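Local coordinates for protein endo-polygalacturonase (Pectobacterium carotovorum subsp. carotovorum, PDB 1BHE) that hydrolyses the alpha-1,4 bonds between galacturonosyl units in polygalacturonic acid, taking part in the maceration and soft-rotting of plant tissue, at residues N277-K282 and V294-V299; V304-V309 and V340-G345. All coordinates share one frame; numbering follows the deposited sequence.

Contact 1 of 2, residues N277-K282 and V294-V299; sequences NGLRIK and VRYSNV
L279 lays its branched end across one face of the Y296 ring, and this pair accounts for most of the surface buried between N277-K282 and V294-V299. The two side chains run past each other in opposite directions. CD2 of L279 approaches CD1 of Y296 to 3.6 Å, while CD1 of L279 makes an off-centre CH-pi contact, 4.2 Å from the centroid of the Y296 ring. L279 CB stands above the same ring but toward its rim. Chi1 of -49° sets CG of L279 beside its own backbone N and anti to the carbonyl carbon; beyond it, CD1 meets CB and CG of the tyrosine and CD2 its CD1 and CE1 atoms. CD2 also reaches V299 CG1 at 4.2 Å. F330, from strand 324-335, stacks on the Y296 ring.

The setting is the interior of the right-handed parallel beta-helix of family 28 glycosyl hydrolases: consecutive strands of one turn face each other across the core, so side chains do the joining.

I281, two residues on from L279, meets the far end of the tyrosine, its CG1 3.6 Å from Y296 OH. That buried hydroxyl donates to a water lying in the plane of the ring, 2.8 Å from Y296 OH. The same water donates to the backbone carbonyl, 2.8 Å from R280 O, and so ties the phenol to the opposite strand. R280 itself turns the other way: its guanidinium forms a salt bridge with D224, and its side chain lies about 4 Å from that of H251, an inferred active-site residue.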
loop_
_atom_site.group_PDB
_atom_site.type_symbol
_atom_site.label_atom_id
_atom_site.label_comp_id
_atom_site.label_asym_id
_atom_site.label_seq_id
_atom_site.Cartn_x
_atom_site.Cartn_y
_atom_site.Cartn_z
ATOM N N ASN A 277 -14.207 0.157 -5.291
ATOM C CA ASN A 277 -14.187 -1.264 -5.618
ATOM C C ASN A 277 -14.031 -2.012 -4.287
ATOM O O ASN A 277 -13.416 -1.471 -3.360
ATOM C CB ASN A 277 -13.068 -1.663 -6.565
ATOM C CG ASN A 277 -12.954 -0.839 -7.822
ATOM O OD1 ASN A 277 -13.900 -0.750 -8.616
ATOM N ND2 ASN A 277 -11.795 -0.224 -8.026
ATOM N N GLY A 278 -14.585 -3.213 -4.189
ATOM C CA GLY A 278 -14.486 -3.979 -2.949
ATOM C C GLY A 278 -13.291 -4.927 -3.001
ATOM O O GLY A 278 -12.153 -4.556 -2.693
ATOM N N LEU A 279 -13.581 -6.160 -3.394
ATOM C CA LEU A 279 -12.584 -7.214 -3.536
ATOM C C LEU A 279 -12.210 -7.342 -5.009
ATOM O O LEU A 279 -13.056 -7.646 -5.855
ATOM C CB LEU A 279 -13.133 -8.531 -2.992
ATOM C CG LEU A 279 -13.769 -8.490 -1.599
ATOM C CD1 LEU A 279 -14.502 -9.799 -1.309
ATOM C CD2 LEU A 279 -12.720 -8.227 -0.533
ATOM N N ARG A 280 -10.937 -7.104 -5.327
ATOM C CA ARG A 280 -10.535 -7.102 -6.721
ATOM C C ARG A 280 -9.295 -7.881 -7.105
ATOM O O ARG A 280 -8.267 -7.894 -6.442
ATOM C CB ARG A 280 -10.331 -5.620 -7.100
ATOM C CG ARG A 280 -9.986 -5.384 -8.560
ATOM C CD ARG A 280 -10.289 -3.925 -8.906
ATOM N NE ARG A 280 -9.249 -3.043 -8.363
ATOM C CZ ARG A 280 -8.966 -1.864 -8.906
ATOM N NH1 ARG A 280 -9.653 -1.462 -9.973
ATOM N NH2 ARG A 280 -8.018 -1.095 -8.391
ATOM N N ILE A 281 -9.400 -8.558 -8.246
ATOM C CA ILE A 281 -8.307 -9.266 -8.886
ATOM C C ILE A 281 -8.276 -8.713 -10.319
ATOM O O ILE A 281 -9.240 -8.889 -11.069
ATOM C CB ILE A 281 -8.374 -10.793 -8.901
ATOM C CG1 ILE A 281 -8.599 -11.367 -7.506
ATOM C CG2 ILE A 281 -7.077 -11.335 -9.508
ATOM C CD1 ILE A 281 -8.735 -12.868 -7.408
ATOM N N LYS A 282 -7.214 -7.996 -10.657
ATOM C CA LYS A 282 -7.136 -7.361 -11.962
ATOM C C LYS A 282 -5.798 -7.537 -12.653
ATOM O O LYS A 282 -4.755 -7.635 -12.010
ATOM C CB LYS A 282 -7.417 -5.854 -11.795
ATOM C CG LYS A 282 -6.414 -5.160 -10.883
ATOM C CD LYS A 282 -6.632 -3.655 -10.868
ATOM C CE LYS A 282 -5.314 -2.905 -10.726
ATOM N NZ LYS A 282 -5.142 -2.380 -9.340
ATOM N N VAL A 294 -6.884 -17.942 -3.135
ATOM C CA VAL A 294 -7.318 -16.671 -2.577
ATOM C C VAL A 294 -8.667 -16.915 -1.899
ATOM O O VAL A 294 -9.568 -17.447 -2.558
ATOM C CB VAL A 294 -7.453 -15.553 -3.621
ATOM C CG1 VAL A 294 -7.884 -14.244 -2.961
ATOM C CG2 VAL A 294 -6.152 -15.335 -4.377
ATOM N N ARG A 295 -8.786 -16.582 -0.626
ATOM C CA ARG A 295 -10.026 -16.804 0.102
ATOM C C ARG A 295 -10.473 -15.556 0.850
ATOM O O ARG A 295 -9.745 -14.992 1.672
ATOM C CB ARG A 295 -9.906 -17.984 1.077
ATOM C CG ARG A 295 -8.728 -17.894 2.030
ATOM C CD ARG A 295 -8.261 -19.269 2.481
ATOM N NE ARG A 295 -7.633 -20.033 1.408
ATOM C CZ ARG A 295 -6.363 -19.926 1.037
ATOM N NH1 ARG A 295 -5.546 -19.076 1.647
ATOM N NH2 ARG A 295 -5.903 -20.674 0.043
ATOM N N TYR A 296 -11.698 -15.125 0.556
ATOM C CA TYR A 296 -12.282 -13.956 1.198
ATOM C C TYR A 296 -13.456 -14.365 2.092
ATOM O O TYR A 296 -14.360 -15.063 1.620
ATOM C CB TYR A 296 -12.797 -12.935 0.193
ATOM C CG TYR A 296 -11.886 -12.497 -0.920
ATOM C CD1 TYR A 296 -11.016 -11.418 -0.760
ATOM C CD2 TYR A 296 -11.900 -13.142 -2.143
ATOM C CE1 TYR A 296 -10.192 -11.011 -1.794
ATOM C CE2 TYR A 296 -11.082 -12.748 -3.188
ATOM C CZ TYR A 296 -10.225 -11.677 -2.997
ATOM O OH TYR A 296 -9.408 -11.286 -4.028
ATOM N N SER A 297 -13.452 -13.917 3.341
ATOM C CA SER A 297 -14.544 -14.271 4.244
ATOM C C SER A 297 -14.870 -13.160 5.222
ATOM O O SER A 297 -14.007 -12.393 5.648
ATOM C CB SER A 297 -14.232 -15.562 5.010
ATOM O OG SER A 297 -13.109 -15.386 5.853
ATOM N N ASN A 298 -16.146 -13.068 5.587
ATOM C CA ASN A 298 -16.617 -12.082 6.546
ATOM C C ASN A 298 -16.300 -10.654 6.110
ATOM O O ASN A 298 -15.700 -9.861 6.838
ATOM C CB ASN A 298 -16.059 -12.379 7.942
ATOM C CG ASN A 298 -16.794 -11.615 9.020
ATOM O OD1 ASN A 298 -17.814 -10.969 8.755
ATOM N ND2 ASN A 298 -16.302 -11.653 10.248
ATOM N N VAL A 299 -16.727 -10.332 4.890
ATOM C CA VAL A 299 -16.530 -9.002 4.322
ATOM C C VAL A 299 -17.870 -8.265 4.286
ATOM O O VAL A 299 -18.835 -8.791 3.722
ATOM C CB VAL A 299 -15.955 -9.071 2.900
ATOM C CG1 VAL A 299 -15.640 -7.677 2.365
ATOM C CG2 VAL A 299 -14.699 -9.930 2.842
HETATM O O HOH W 1 -8.088 -8.884 -3.785
#

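Contact 2 of 2, residues V304-V309 and V340-G345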
loop_
_atom_site.group_PDB
_atom_site.type_symbol
_atom_site.label_atom_id
_atom_site.label_comp_id
_atom_site.label_asym_id
_atom_site.label_seq_id
_atom_site.Cartn_x
_atom_site.Cartn_y
_atom_site.Cartn_z
ATOM N N VAL A 304 -20.230 0.762 -1.736
ATOM C CA VAL A 304 -19.188 0.299 -2.641
ATOM C C VAL A 304 -19.806 0.016 -4.008
ATOM O O VAL A 304 -20.582 -0.926 -4.164
ATOM C CB VAL A 304 -18.509 -0.967 -2.082
ATOM C CG1 VAL A 304 -17.503 -1.551 -3.057
ATOM C CG2 VAL A 304 -17.838 -0.668 -0.745
ATOM N N ALA A 305 -19.465 0.814 -5.011
ATOM C CA ALA A 305 -20.003 0.684 -6.355
ATOM C C ALA A 305 -19.767 -0.660 -7.018
ATOM O O ALA A 305 -20.656 -1.177 -7.699
ATOM C CB ALA A 305 -19.437 1.792 -7.252
ATOM N N LYS A 306 -18.577 -1.227 -6.896
ATOM C CA LYS A 306 -18.215 -2.502 -7.506
ATOM C C LYS A 306 -17.667 -3.446 -6.441
ATOM O O LYS A 306 -16.455 -3.521 -6.228
ATOM C CB LYS A 306 -17.152 -2.264 -8.586
ATOM C CG LYS A 306 -17.647 -1.636 -9.874
ATOM C CD LYS A 306 -16.623 -1.724 -10.994
ATOM C CE LYS A 306 -16.767 -0.554 -11.954
ATOM N NZ LYS A 306 -16.763 -0.996 -13.378
ATOM N N PRO A 307 -18.548 -4.141 -5.726
ATOM C CA PRO A 307 -18.173 -4.967 -4.598
ATOM C C PRO A 307 -17.217 -6.094 -4.917
ATOM O O PRO A 307 -16.336 -6.408 -4.109
ATOM C CB PRO A 307 -19.499 -5.459 -4.019
ATOM C CG PRO A 307 -20.511 -5.256 -5.090
ATOM C CD PRO A 307 -20.022 -4.087 -5.901
ATOM N N ILE A 308 -17.379 -6.765 -6.050
ATOM C CA ILE A 308 -16.499 -7.843 -6.470
ATOM C C ILE A 308 -16.055 -7.568 -7.904
ATOM O O ILE A 308 -16.886 -7.357 -8.789
ATOM C CB ILE A 308 -17.105 -9.255 -6.397
ATOM C CG1 ILE A 308 -17.486 -9.634 -4.967
ATOM C CG2 ILE A 308 -16.132 -10.285 -6.970
ATOM C CD1 ILE A 308 -18.210 -10.953 -4.812
ATOM N N VAL A 309 -14.746 -7.522 -8.126
ATOM C CA VAL A 309 -14.191 -7.306 -9.449
ATOM C C VAL A 309 -13.090 -8.327 -9.743
ATOM O O VAL A 309 -12.064 -8.377 -9.069
ATOM C CB VAL A 309 -13.580 -5.911 -9.683
ATOM C CG1 VAL A 309 -12.987 -5.804 -11.091
ATOM C CG2 VAL A 309 -14.568 -4.772 -9.482
ATOM N N VAL A 340 -22.398 -3.147 -8.719
ATOM C CA VAL A 340 -22.175 -4.029 -9.853
ATOM C C VAL A 340 -21.017 -4.993 -9.593
ATOM O O VAL A 340 -19.933 -4.591 -9.166
ATOM C CB VAL A 340 -21.873 -3.225 -11.134
ATOM C CG1 VAL A 340 -21.324 -4.087 -12.260
ATOM C CG2 VAL A 340 -23.123 -2.499 -11.623
ATOM N N VAL A 341 -21.244 -6.267 -9.899
ATOM C CA VAL A 341 -20.212 -7.289 -9.798
ATOM C C VAL A 341 -19.691 -7.577 -11.205
ATOM O O VAL A 341 -20.463 -7.941 -12.097
ATOM C CB VAL A 341 -20.697 -8.590 -9.146
ATOM C CG1 VAL A 341 -19.709 -9.731 -9.363
ATOM C CG2 VAL A 341 -20.923 -8.387 -7.656
ATOM N N VAL A 342 -18.390 -7.395 -11.399
ATOM C CA VAL A 342 -17.760 -7.629 -12.686
ATOM C C VAL A 342 -16.855 -8.856 -12.660
ATOM O O VAL A 342 -15.874 -8.932 -11.917
ATOM C CB VAL A 342 -16.945 -6.408 -13.155
ATOM C CG1 VAL A 342 -16.290 -6.669 -14.502
ATOM C CG2 VAL A 342 -17.821 -5.162 -13.234
ATOM N N LEU A 343 -17.189 -9.837 -13.492
ATOM C CA LEU A 343 -16.403 -11.061 -13.613
ATOM C C LEU A 343 -16.035 -11.253 -15.083
ATOM O O LEU A 343 -16.854 -11.719 -15.884
ATOM C CB LEU A 343 -17.137 -12.277 -13.075
ATOM C CG LEU A 343 -17.704 -12.234 -11.659
ATOM C CD1 LEU A 343 -18.589 -13.442 -11.403
ATOM C CD2 LEU A 343 -16.585 -12.141 -10.630
ATOM N N ASN A 344 -14.813 -10.873 -15.437
ATOM C CA ASN A 344 -14.340 -10.965 -16.812
ATOM C C ASN A 344 -13.083 -11.816 -16.940
ATOM O O ASN A 344 -12.014 -11.444 -16.456
ATOM C CB ASN A 344 -14.079 -9.559 -17.354
ATOM C CG ASN A 344 -13.729 -9.529 -18.825
ATOM O OD1 ASN A 344 -13.582 -10.554 -19.490
ATOM N ND2 ASN A 344 -13.591 -8.320 -19.356
ATOM N N GLY A 345 -13.204 -12.945 -17.637
ATOM C CA GLY A 345 -12.101 -13.864 -17.826
ATOM C C GLY A 345 -11.565 -13.928 -19.244
ATOM O O GLY A 345 -10.999 -14.946 -19.646
#
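A305 and I308 each supply a backbone carbonyl to the strand V340-G345, and these two hydrogen bonds hold the segments in parallel. V340 N donates to A305 O over 2.8 Å, with an N-H...O angle of 164°. V342 N reaches I308 O at 3.0 Å, and the V309-V342 bridge follows this bond.

Weaker CA-H...O contacts accompany them. V341 CA approaches I308 O at 3.5 Å, which gives that carbonyl a second, softer partner, and past the second bond V309 CA lies 3.4 Å from V342 O. K306 CA comes to 3.2 Å from V340 O. The corner at P307 explains what is lacking here: proline has no N-H to offer, and its CD sits 3.3 Å from V340 O instead. This carbonyl is buried by the contact without a hydrogen-bonding partner.

Apolar packing covers one side of the strands. V341 spreads its two methyls between two neighbours, with CG1 4.0 Å from I308 CB and CG2 near P307 CG, the proline and valine side chains crossing at about a right angle. Further along, CG2 of I308, anti to the backbone N, touches CD2 of L343 at 4.1 Å. V341 goes on to pack against W367, and L343 against I369, both of the next strand in the stack, 366-370. On the other face V309 and V342 lie side by side; V342 also meets the aliphatic chain of K306, and V309 packs on R280.

Parallel strands from successive turns, with aliphatic residues piled one upon another inside, are the hallmark of the right-handed parallel beta-helix.

In the fold
Contact 1 closes before contact 2 opens along the chain, and their centres lie 10 Å apart on the same side of the molecule's centre. Strand 277-282 of contact 1 is the direct neighbour of strand 306-311 of contact 2, and G278 N to K306 O and I281 N to V309 O, both 2.8 Å, are probable hydrogen bonds between them. Strand 290-302 then leads through the chain into 306-311. The pair illustrates two directions of cohesion in a beta-helix: contact 1 spans the core within one turn, whereas contact 2 joins one turn to the next, continuing the stack 277-282, 306-311, 340-344 away from the inferred active site.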